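Local coordinates for protein endo-arabinase (Bacteroides thetaiotaomicron, PDB 5C0P) that probably hydrolyses glycosidic bonds within L-arabinan, as a magnesium-binding member of glycoside hydrolase family 43, at residues Phe151-Glu154 with Trp155-Ile159; Leu182-Ala185 with Ser186-Pro189; Ser193-Ser197 with Gly198-Asn202. One frame throughout, in Å; residues are numbered along the deposited sequence.

Interaction 1 of 3, residues Phe151-Glu154 with Trp155-Ile159; sequences FCRE and WLETI. With MG (magnesium ion), chain B.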
ATOM      1  N   PHE A 151       1.196   2.505  -8.560  1.00  9.29           N
ATOM      2  CA  PHE A 151       2.172   3.292  -7.817  1.00  8.46           C
ATOM      3  C   PHE A 151       1.889   4.778  -7.892  1.00  9.33           C
ATOM      4  O   PHE A 151       1.105   5.239  -8.730  1.00 11.12           O
ATOM      5  CB  PHE A 151       3.618   2.979  -8.248  1.00 10.09           C
ATOM      6  CG  PHE A 151       3.953   3.382  -9.661  1.00 10.66           C
ATOM      7  CD1 PHE A 151       4.455   4.648  -9.942  1.00  9.69           C
ATOM      8  CD2 PHE A 151       3.790   2.479 -10.708  1.00 11.98           C
ATOM      9  CE1 PHE A 151       4.780   5.003 -11.244  1.00 12.29           C
ATOM     10  CE2 PHE A 151       4.114   2.828 -12.014  1.00 11.75           C
ATOM     11  CZ  PHE A 151       4.609   4.090 -12.283  1.00 11.78           C
ATOM     12  N   CYS A 152       2.540   5.520  -7.007  1.00 10.63           N
ATOM     13  CA  CYS A 152       2.445   6.976  -7.014  1.00  9.85           C
ATOM     14  C   CYS A 152       3.702   7.575  -7.591  1.00 10.28           C
ATOM     15  O   CYS A 152       4.808   7.081  -7.361  1.00 10.57           O
ATOM     16  CB  CYS A 152       2.330   7.492  -5.585  1.00 10.30           C
ATOM     17  SG  CYS A 152       0.894   6.889  -4.717  1.00 13.14           S
ATOM     18  N   ARG A 153       3.538   8.663  -8.331  1.00 11.23           N
ATOM     19  CA  ARG A 153       4.672   9.480  -8.694  1.00 14.56           C
ATOM     20  C   ARG A 153       4.577  10.684  -7.783  1.00 15.53           C
ATOM     21  O   ARG A 153       3.566  11.400  -7.788  1.00 18.34           O
ATOM     22  CB  ARG A 153       4.610   9.897 -10.157  1.00 14.78           C
ATOM     23  CG  ARG A 153       5.935  10.403 -10.637  1.00 20.97           C
ATOM     24  CD  ARG A 153       5.930  10.807 -12.086  1.00 17.62           C
ATOM     25  NE  ARG A 153       7.161  11.531 -12.362  1.00 25.97           N
ATOM     26  CZ  ARG A 153       7.429  12.131 -13.512  1.00 37.74           C
ATOM     27  NH1 ARG A 153       6.543  12.090 -14.495  1.00 44.93           N
ATOM     28  NH2 ARG A 153       8.578  12.770 -13.674  1.00 41.45           N
ATOM     29  N   GLU A 154       5.627  10.890  -7.000  1.00 12.99           N
ATOM     30  CA  GLU A 154       5.599  11.818  -5.870  1.00 19.82           C
ATOM     31  C   GLU A 154       5.301  13.274  -6.225  1.00 16.12           C
ATOM     32  O   GLU A 154       5.878  13.842  -7.151  1.00 13.94           O
ATOM     33  CB  GLU A 154       6.897  11.721  -5.061  1.00 23.85           C
ATOM     34  CG  GLU A 154       6.726  12.168  -3.616  1.00 33.34           C
ATOM     35  CD  GLU A 154       7.826  11.672  -2.692  1.00 33.10           C
ATOM     36  OE1 GLU A 154       8.746  10.962  -3.155  1.00 27.79           O
ATOM     37  OE2 GLU A 154       7.755  11.993  -1.488  1.00 38.93           O
ATOM     38  N   TRP A 155       4.412  13.870  -5.440  1.00 11.89           N
ATOM     39  CA  TRP A 155       3.946  15.233  -5.668  1.00 13.16           C
ATOM     40  C   TRP A 155       5.039  16.292  -5.602  1.00 12.65           C
ATOM     41  O   TRP A 155       4.904  17.357  -6.200  1.00 14.51           O
ATOM     42  CB  TRP A 155       2.829  15.568  -4.684  1.00 11.79           C
ATOM     43  CG  TRP A 155       3.316  15.729  -3.277  1.00 13.04           C
ATOM     44  CD1 TRP A 155       3.645  14.735  -2.396  1.00 12.77           C
ATOM     45  CD2 TRP A 155       3.529  16.965  -2.592  1.00 13.25           C
ATOM     46  NE1 TRP A 155       4.056  15.287  -1.203  1.00 14.56           N
ATOM     47  CE2 TRP A 155       3.987  16.649  -1.298  1.00 14.08           C
ATOM     48  CE3 TRP A 155       3.370  18.305  -2.946  1.00 14.02           C
ATOM     49  CZ2 TRP A 155       4.294  17.635  -0.358  1.00 19.56           C
ATOM     50  CZ3 TRP A 155       3.673  19.281  -2.008  1.00 18.51           C
ATOM     51  CH2 TRP A 155       4.129  18.940  -0.731  1.00 19.95           C
ATOM     52  N   LEU A 156       6.121  16.011  -4.881  1.00 13.87           N
ATOM     53  CA  LEU A 156       7.233  16.947  -4.813  1.00 17.32           C
ATOM     54  C   LEU A 156       7.858  17.144  -6.195  1.00 19.99           C
ATOM     55  O   LEU A 156       8.470  18.176  -6.466  1.00 24.79           O
ATOM     56  CB  LEU A 156       8.289  16.452  -3.825  1.00 25.48           C
ATOM     57  CG  LEU A 156       7.867  16.627  -2.366  1.00 27.89           C
ATOM     58  CD1 LEU A 156       8.970  16.173  -1.427  1.00 29.32           C
ATOM     59  CD2 LEU A 156       7.502  18.073  -2.105  1.00 26.00           C
ATOM     60  N   GLU A 157       7.684  16.140  -7.050  1.00 17.48           N
ATOM     61  CA  GLU A 157       8.169  16.166  -8.426  1.00 21.69           C
ATOM     62  C   GLU A 157       7.072  16.631  -9.395  1.00 22.12           C
ATOM     63  O   GLU A 157       7.323  17.421 -10.311  1.00 24.72           O
ATOM     64  CB  GLU A 157       8.648  14.757  -8.798  1.00 26.02           C
ATOM     65  CG  GLU A 157       9.116  14.569 -10.232  1.00 32.15           C
ATOM     66  CD  GLU A 157       9.990  13.329 -10.395  1.00 30.74           C
ATOM     67  OE1 GLU A 157       9.475  12.289 -10.841  1.00 25.57           O
ATOM     68  OE2 GLU A 157      11.192  13.399 -10.084  1.00 33.76           O
ATOM     69  N   THR A 158       5.849  16.155  -9.173  1.00 15.65           N
ATOM     70  CA  THR A 158       4.759  16.354 -10.134  1.00 13.29           C
ATOM     71  C   THR A 158       3.803  17.496  -9.804  1.00 18.19           C
ATOM     72  O   THR A 158       2.978  17.867 -10.644  1.00 14.37           O
ATOM     73  CB  THR A 158       3.917  15.072 -10.293  1.00 12.41           C
ATOM     74  OG1 THR A 158       3.332  14.721  -9.031  1.00 14.11           O
ATOM     75  CG2 THR A 158       4.791  13.937 -10.768  1.00 14.92           C
ATOM     76  N   ILE A 159       3.920  18.037  -8.589  1.00 14.28           N
ATOM     77  CA  ILE A 159       3.024  19.070  -8.048  1.00 12.34           C
ATOM     78  C   ILE A 159       1.627  18.532  -7.743  1.00 14.33           C
ATOM     79  O   ILE A 159       1.242  18.420  -6.577  1.00 14.92           O
ATOM     80  CB  ILE A 159       2.959  20.353  -8.915  1.00 13.20           C
ATOM     81  CG1 ILE A 159       4.359  20.778  -9.355  1.00 16.32           C
ATOM     82  CG2 ILE A 159       2.283  21.470  -8.139  1.00 16.26           C
ATOM     83  CD1 ILE A 159       5.330  20.998  -8.204  1.00 15.81           C
TER
HETATM   84 MG    MG B 401       2.293  17.892 -12.663  1.00 14.78          MG
HETATM   85  O   HOH W   1       3.771  16.588 -13.375  1.00 20.44           O
HETATM   86  O   HOH W   2       1.052  16.219 -12.249  1.00 14.80           O
HETATM   87  O   HOH W   3       3.590  19.530 -12.895  1.00 17.74           O
HETATM   88  O   HOH W   4       0.733  19.135 -12.109  1.00 15.12           O
HETATM   89  O   HOH W   5       1.602  17.954 -14.599  1.00 16.54           O
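Arg153 takes hold of Glu157 side-on, with NE 2.9 Å and NH2 3.0 Å from the same carboxylate oxygen, OE1 of Glu157. That oxygen lies at the guanidinium edge, in its plane, but the carboxylate itself is turned almost upright, the two planes standing 80° apart. NE meets the anti lone pair of OE1, whereas NH2 comes from above the carboxylate plane. Met133 N also donates to this oxygen, and Trp132 forms a cation-pi contact with Arg153. Thr158 lays its methyl over one guanidinium face and along the arginine methylenes, CG2 being 3.6 Å from Arg153 CD; CG of Arg153 stands anti to the backbone N (chi1 -164°), and the extended chain beyond it runs past this methyl. Here strand 147-153, in one blade of the five-bladed propeller characteristic of family 43, passes directly into the single-turn helix 155-158, with Glu154 at the N-cap position. Glu154 O accepts two backbone donors, Thr158 N at 3.1 Å in the carbonyl plane and Glu157 N at 2.9 Å from above it. The carboxylate of Glu154 turns instead to a salt bridge with Arg105. Leu156 places CD2 3.6 Å above one face of the Trp155 ring, offset toward the rim. Thr158 O binds a magnesium ion at 2.1 Å, and five waters complete the octahedron.

Interaction 2 of 3, residues Leu182-Ala185 with Ser186-Pro189; sequences LFKA and SEAP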
ATOM      1  N   LEU A 182      -3.516   7.111 -14.194  1.00 10.41           N
ATOM      2  CA  LEU A 182      -4.916   6.888 -13.829  1.00 10.10           C
ATOM      3  C   LEU A 182      -5.645   8.190 -13.505  1.00  9.89           C
ATOM      4  O   LEU A 182      -6.742   8.444 -14.013  1.00 12.64           O
ATOM      5  CB  LEU A 182      -4.994   5.934 -12.635  1.00 10.33           C
ATOM      6  CG  LEU A 182      -4.360   4.562 -12.885  1.00  9.85           C
ATOM      7  CD1 LEU A 182      -4.686   3.618 -11.746  1.00 12.19           C
ATOM      8  CD2 LEU A 182      -4.818   3.963 -14.199  1.00 10.33           C
ATOM      9  N   PHE A 183      -5.027   9.005 -12.658  1.00 11.12           N
ATOM     10  CA  PHE A 183      -5.581  10.307 -12.295  1.00 11.48           C
ATOM     11  C   PHE A 183      -4.569  11.090 -11.497  1.00 11.19           C
ATOM     12  O   PHE A 183      -3.563  10.533 -11.043  1.00 11.34           O
ATOM     13  CB  PHE A 183      -6.899  10.182 -11.503  1.00 12.48           C
ATOM     14  CG  PHE A 183      -6.799   9.376 -10.234  1.00 12.14           C
ATOM     15  CD1 PHE A 183      -6.375   9.959  -9.042  1.00 12.32           C
ATOM     16  CD2 PHE A 183      -7.181   8.047 -10.224  1.00 10.66           C
ATOM     17  CE1 PHE A 183      -6.310   9.215  -7.871  1.00 12.11           C
ATOM     18  CE2 PHE A 183      -7.128   7.298  -9.059  1.00 11.49           C
ATOM     19  CZ  PHE A 183      -6.689   7.882  -7.883  1.00 14.91           C
ATOM     20  N   LYS A 184      -4.838  12.383 -11.357  1.00 11.61           N
ATOM     21  CA  LYS A 184      -4.080  13.249 -10.474  1.00 11.66           C
ATOM     22  C   LYS A 184      -4.930  13.530  -9.244  1.00 11.91           C
ATOM     23  O   LYS A 184      -6.156  13.526  -9.322  1.00 12.02           O
ATOM     24  CB  LYS A 184      -3.729  14.545 -11.194  1.00 12.36           C
ATOM     25  CG  LYS A 184      -2.934  14.321 -12.470  1.00 14.39           C
ATOM     26  CD  LYS A 184      -2.587  15.624 -13.166  1.00 17.13           C
ATOM     27  CE  LYS A 184      -1.586  15.361 -14.288  1.00 19.78           C
ATOM     28  NZ  LYS A 184      -1.224  16.612 -15.018  1.00 24.75           N
ATOM     29  N   ALA A 185      -4.278  13.786  -8.117  1.00 10.93           N
ATOM     30  CA  ALA A 185      -4.985  13.942  -6.847  1.00  8.99           C
ATOM     31  C   ALA A 185      -6.054  15.038  -6.880  1.00 11.70           C
ATOM     32  O   ALA A 185      -7.106  14.908  -6.238  1.00 13.74           O
ATOM     33  CB  ALA A 185      -4.003  14.185  -5.707  1.00 11.77           C
ATOM     34  N   SER A 186      -5.801  16.109  -7.628  1.00 11.89           N
ATOM     35  CA  SER A 186      -6.741  17.234  -7.671  1.00 14.46           C
ATOM     36  C   SER A 186      -8.107  16.868  -8.272  1.00 12.68           C
ATOM     37  O   SER A 186      -9.065  17.643  -8.169  1.00 14.99           O
ATOM     38  CB  SER A 186      -6.146  18.400  -8.459  1.00 13.50           C
ATOM     39  OG  SER A 186      -6.100  18.070  -9.836  1.00 14.51           O
ATOM     40  N   GLU A 187      -8.202  15.701  -8.905  1.00 11.54           N
ATOM     41  CA  GLU A 187      -9.472  15.265  -9.481  1.00 12.83           C
ATOM     42  C   GLU A 187     -10.502  14.910  -8.409  1.00 11.64           C
ATOM     43  O   GLU A 187     -11.706  14.884  -8.680  1.00 15.02           O
ATOM     44  CB  GLU A 187      -9.246  14.088 -10.426  1.00 13.82           C
ATOM     45  CG  GLU A 187      -8.366  14.477 -11.593  1.00 17.06           C
ATOM     46  CD  GLU A 187      -8.153  13.363 -12.586  1.00 20.51           C
ATOM     47  OE1 GLU A 187      -9.119  12.615 -12.894  1.00 21.17           O
ATOM     48  OE2 GLU A 187      -7.011  13.257 -13.075  1.00 16.84           O
ATOM     49  N   ALA A 188     -10.027  14.622  -7.198  1.00 12.25           N
ATOM     50  CA  ALA A 188     -10.936  14.348  -6.085  1.00 10.32           C
ATOM     51  C   ALA A 188     -11.315  15.667  -5.432  1.00 13.49           C
ATOM     52  O   ALA A 188     -10.440  16.431  -5.026  1.00 14.51           O
ATOM     53  CB  ALA A 188     -10.275  13.434  -5.073  1.00 13.48           C
ATOM     54  N   PRO A 189     -12.624  15.942  -5.320  1.00 14.64           N
ATOM     55  CA  PRO A 189     -13.067  17.246  -4.817  1.00 13.59           C
ATOM     56  C   PRO A 189     -12.697  17.487  -3.356  1.00 13.63           C
ATOM     57  O   PRO A 189     -12.660  18.634  -2.923  1.00 15.88           O
ATOM     58  CB  PRO A 189     -14.589  17.181  -4.941  1.00 19.98           C
ATOM     59  CG  PRO A 189     -14.881  16.026  -5.815  1.00 21.63           C
ATOM     60  CD  PRO A 189     -13.745  15.086  -5.744  1.00 14.05           C
TER
HETATM   61  O   HOH W   6      -8.579  10.781 -14.786  1.00 37.48           O
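Glu187 folds back over the end of strand 178-184, and its OE2 accepts the backbone N of Lys184 at 2.9 Å in a nearly straight bond, 170° at the hydrogen. The two residues are joined a second time in the reverse sense, since Glu187 N donates to Lys184 O at 3.0 Å. The carboxylate thus reaches back across a short 3-10 turn to the NH three residues earlier, where an antiparallel strand of a propeller blade ends. Ala188 N continues the turn by donating to Ala185 O at 3.1 Å, the same three-residue spacing. The carboxylate arrives with its face rather than its rim toward the strand: Lys184 N meets OE2 from well above the carboxylate plane, and both oxygens lie against the aliphatic base of Phe183, whose CB is 3.5 Å from Glu187 OE2. CG of Glu187 lies beside its own backbone N (chi1 -62°), and the extended chain beyond it spans the turn back to the strand. Lys184 makes no salt bridge with this glutamate; NZ stays 7.0 Å from Glu187 OE2. The nearest atoms of the Lys184 side chain and a bound magnesium ion are about 4 Å apart, without coordination. Farther out, the Phe183 ring meets Trp221 with the planes about 55° apart, and Ala185 and Ala188 also touch this tryptophan. Ser186 OG is hydrogen-bonded to Asp160, while backbone bonds join Leu182 and Phe183 to Ile163, and Ala185, just past the strand, to Gly161. The other carboxylate oxygen is steadied by a bridging water, which donates to Glu187 OE1 at 2.7 Å and to Leu182 O at 3.1 Å.

Interaction 3 of 3, residues Ser193-Ser197 with Gly198-Asn202; sequences SITSS and GVTGN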
ATOM      1  N   SER A 193      -4.502  21.169  -1.166  1.00 14.03           N
ATOM      2  CA  SER A 193      -3.050  21.208  -1.296  1.00 13.53           C
ATOM      3  C   SER A 193      -2.353  21.406   0.038  1.00 15.19           C
ATOM      4  O   SER A 193      -2.899  22.023   0.963  1.00 18.45           O
ATOM      5  CB  SER A 193      -2.629  22.320  -2.256  1.00 14.55           C
ATOM      6  OG  SER A 193      -3.242  22.161  -3.527  1.00 14.83           O
ATOM      7  N   ILE A 194      -1.137  20.884   0.131  1.00 14.02           N
ATOM      8  CA  ILE A 194      -0.293  21.139   1.283  1.00 15.67           C
ATOM      9  C   ILE A 194       1.010  21.769   0.817  1.00 16.10           C
ATOM     10  O   ILE A 194       1.332  21.744  -0.376  1.00 16.57           O
ATOM     11  CB  ILE A 194       0.009  19.856   2.074  1.00 15.41           C
ATOM     12  CG1 ILE A 194       0.813  18.873   1.222  1.00 15.10           C
ATOM     13  CG2 ILE A 194      -1.285  19.234   2.582  1.00 18.73           C
ATOM     14  CD1 ILE A 194       1.447  17.755   2.045  1.00 16.16           C
ATOM     15  N   THR A 195       1.752  22.340   1.757  1.00 19.29           N
ATOM     16  CA  THR A 195       3.019  22.975   1.433  1.00 20.29           C
ATOM     17  C   THR A 195       4.154  22.287   2.182  1.00 19.98           C
ATOM     18  O   THR A 195       4.104  22.136   3.403  1.00 23.25           O
ATOM     19  CB  THR A 195       2.989  24.481   1.761  1.00 21.47           C
ATOM     20  OG1 THR A 195       1.981  25.126   0.967  1.00 23.04           O
ATOM     21  CG2 THR A 195       4.337  25.133   1.476  1.00 24.19           C
ATOM     22  N   SER A 196       5.163  21.845   1.439  1.00 18.27           N
ATOM     23  CA  SER A 196       6.341  21.233   2.047  1.00 20.63           C
ATOM     24  C   SER A 196       7.516  21.301   1.089  1.00 30.95           C
ATOM     25  O   SER A 196       7.330  21.219  -0.126  1.00 29.81           O
ATOM     26  CB  SER A 196       6.064  19.773   2.404  1.00 26.54           C
ATOM     27  OG  SER A 196       7.176  19.199   3.071  1.00 32.32           O
ATOM     28  N   SER A 197       8.720  21.442   1.641  1.00 35.94           N
ATOM     29  CA  SER A 197       9.954  21.417   0.855  1.00 38.56           C
ATOM     30  C   SER A 197       9.928  22.422  -0.293  1.00 37.94           C
ATOM     31  O   SER A 197      10.436  22.149  -1.383  1.00 43.54           O
ATOM     32  CB  SER A 197      10.230  20.008   0.324  1.00 37.78           C
ATOM     33  OG  SER A 197      10.237  19.060   1.379  1.00 40.94           O
ATOM     34  N   GLY A 198       9.317  23.574  -0.038  1.00 31.14           N
ATOM     35  CA  GLY A 198       9.266  24.656  -1.003  1.00 33.66           C
ATOM     36  C   GLY A 198       8.185  24.532  -2.066  1.00 36.47           C
ATOM     37  O   GLY A 198       8.152  25.320  -3.010  1.00 41.57           O
ATOM     38  N   VAL A 199       7.296  23.554  -1.915  1.00 32.27           N
ATOM     39  CA  VAL A 199       6.299  23.255  -2.939  1.00 29.06           C
ATOM     40  C   VAL A 199       4.886  23.171  -2.358  1.00 24.86           C
ATOM     41  O   VAL A 199       4.696  22.630  -1.267  1.00 20.88           O
ATOM     42  CB  VAL A 199       6.616  21.906  -3.616  1.00 31.35           C
ATOM     43  CG1 VAL A 199       5.639  21.618  -4.735  1.00 31.77           C
ATOM     44  CG2 VAL A 199       8.041  21.890  -4.136  1.00 37.69           C
ATOM     45  N   THR A 200       3.898  23.696  -3.090  1.00 16.90           N
ATOM     46  CA  THR A 200       2.498  23.539  -2.715  1.00 14.55           C
ATOM     47  C   THR A 200       1.802  22.685  -3.765  1.00 15.03           C
ATOM     48  O   THR A 200       1.761  23.038  -4.949  1.00 15.82           O
ATOM     49  CB  THR A 200       1.775  24.892  -2.590  1.00 14.98           C
ATOM     50  OG1 THR A 200       2.396  25.671  -1.560  1.00 19.51           O
ATOM     51  CG2 THR A 200       0.311  24.680  -2.236  1.00 16.11           C
ATOM     52  N   GLY A 201       1.268  21.546  -3.340  1.00 12.54           N
ATOM     53  CA  GLY A 201       0.676  20.611  -4.279  1.00 13.61           C
ATOM     54  C   GLY A 201      -0.173  19.582  -3.573  1.00 12.29           C
ATOM     55  O   GLY A 201      -0.456  19.718  -2.380  1.00 13.14           O
ATOM     56  N   ASN A 202      -0.556  18.544  -4.308  1.00 12.58           N
ATOM     57  CA  ASN A 202      -1.504  17.548  -3.817  1.00 10.24           C
ATOM     58  C   ASN A 202      -0.881  16.165  -3.743  1.00  9.98           C
ATOM     59  O   ASN A 202      -0.357  15.654  -4.736  1.00 12.52           O
ATOM     60  CB  ASN A 202      -2.732  17.496  -4.727  1.00 10.72           C
ATOM     61  CG  ASN A 202      -3.371  18.851  -4.905  1.00 11.56           C
ATOM     62  OD1 ASN A 202      -3.698  19.522  -3.927  1.00 14.00           O
ATOM     63  ND2 ASN A 202      -3.534  19.277  -6.160  1.00 13.65           N
TER
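The amide of Asn202 is held from its two ends: OD1 accepts from Ser193 OG at 2.7 Å, the hydroxyl tilted 35° from the carbonyl plane, and ND2 donates to Asp160. With an alanine in place of Asn202, Ser193 OG and the Asp160 carboxylate would probably both be left without this mate, and the open end of the two strands would lose its side-chain tie. Next inward, Ile194 N donates to Gly201 O at 2.9 Å and Gly201 N returns a bond to Ile194 O at 3.0 Å. Thr195 and Thr200 face each other in the following non-hydrogen-bonded pair. Each sets OG1 beside its backbone N (chi1 -62° in both), and the hydroxyls meet tip to tip in a short 2.6 Å hydrogen bond. Ile194, Ser196 and Val199 turn to the other face, where all three touch Trp155. Ser196 and Val199 then close a hydrogen-bonded pair, with Ser196 N 2.9 Å from Val199 O. Ser197 and Gly198, both with positive phi, form the corners of a type I' turn, making strands 194-196 and 199-201 a classic tight two-residue beta hairpin.

Overall arrangement
Interactions 1 and 2 are partly buried and reach the same blade sheet, each at the point where a strand gives way to a short turn, while interaction 3 is a surface hairpin farther from the chain's centre. Their chemistry differs: 151-159 pairs an arginine with a glutamate, 182-189 spends its carboxylate on a backbone NH and a water, and 193-202 rests on a backbone ladder, supplemented by neutral hydroxyls and an amide. Interactions 1 and 2 do not touch, but interaction 3 touches both. Ile159 O and Asn202 N lie 2.9 Å apart in a probable hydrogen bond, and Ala185 CB packs 3.7 Å from Asn202 CB.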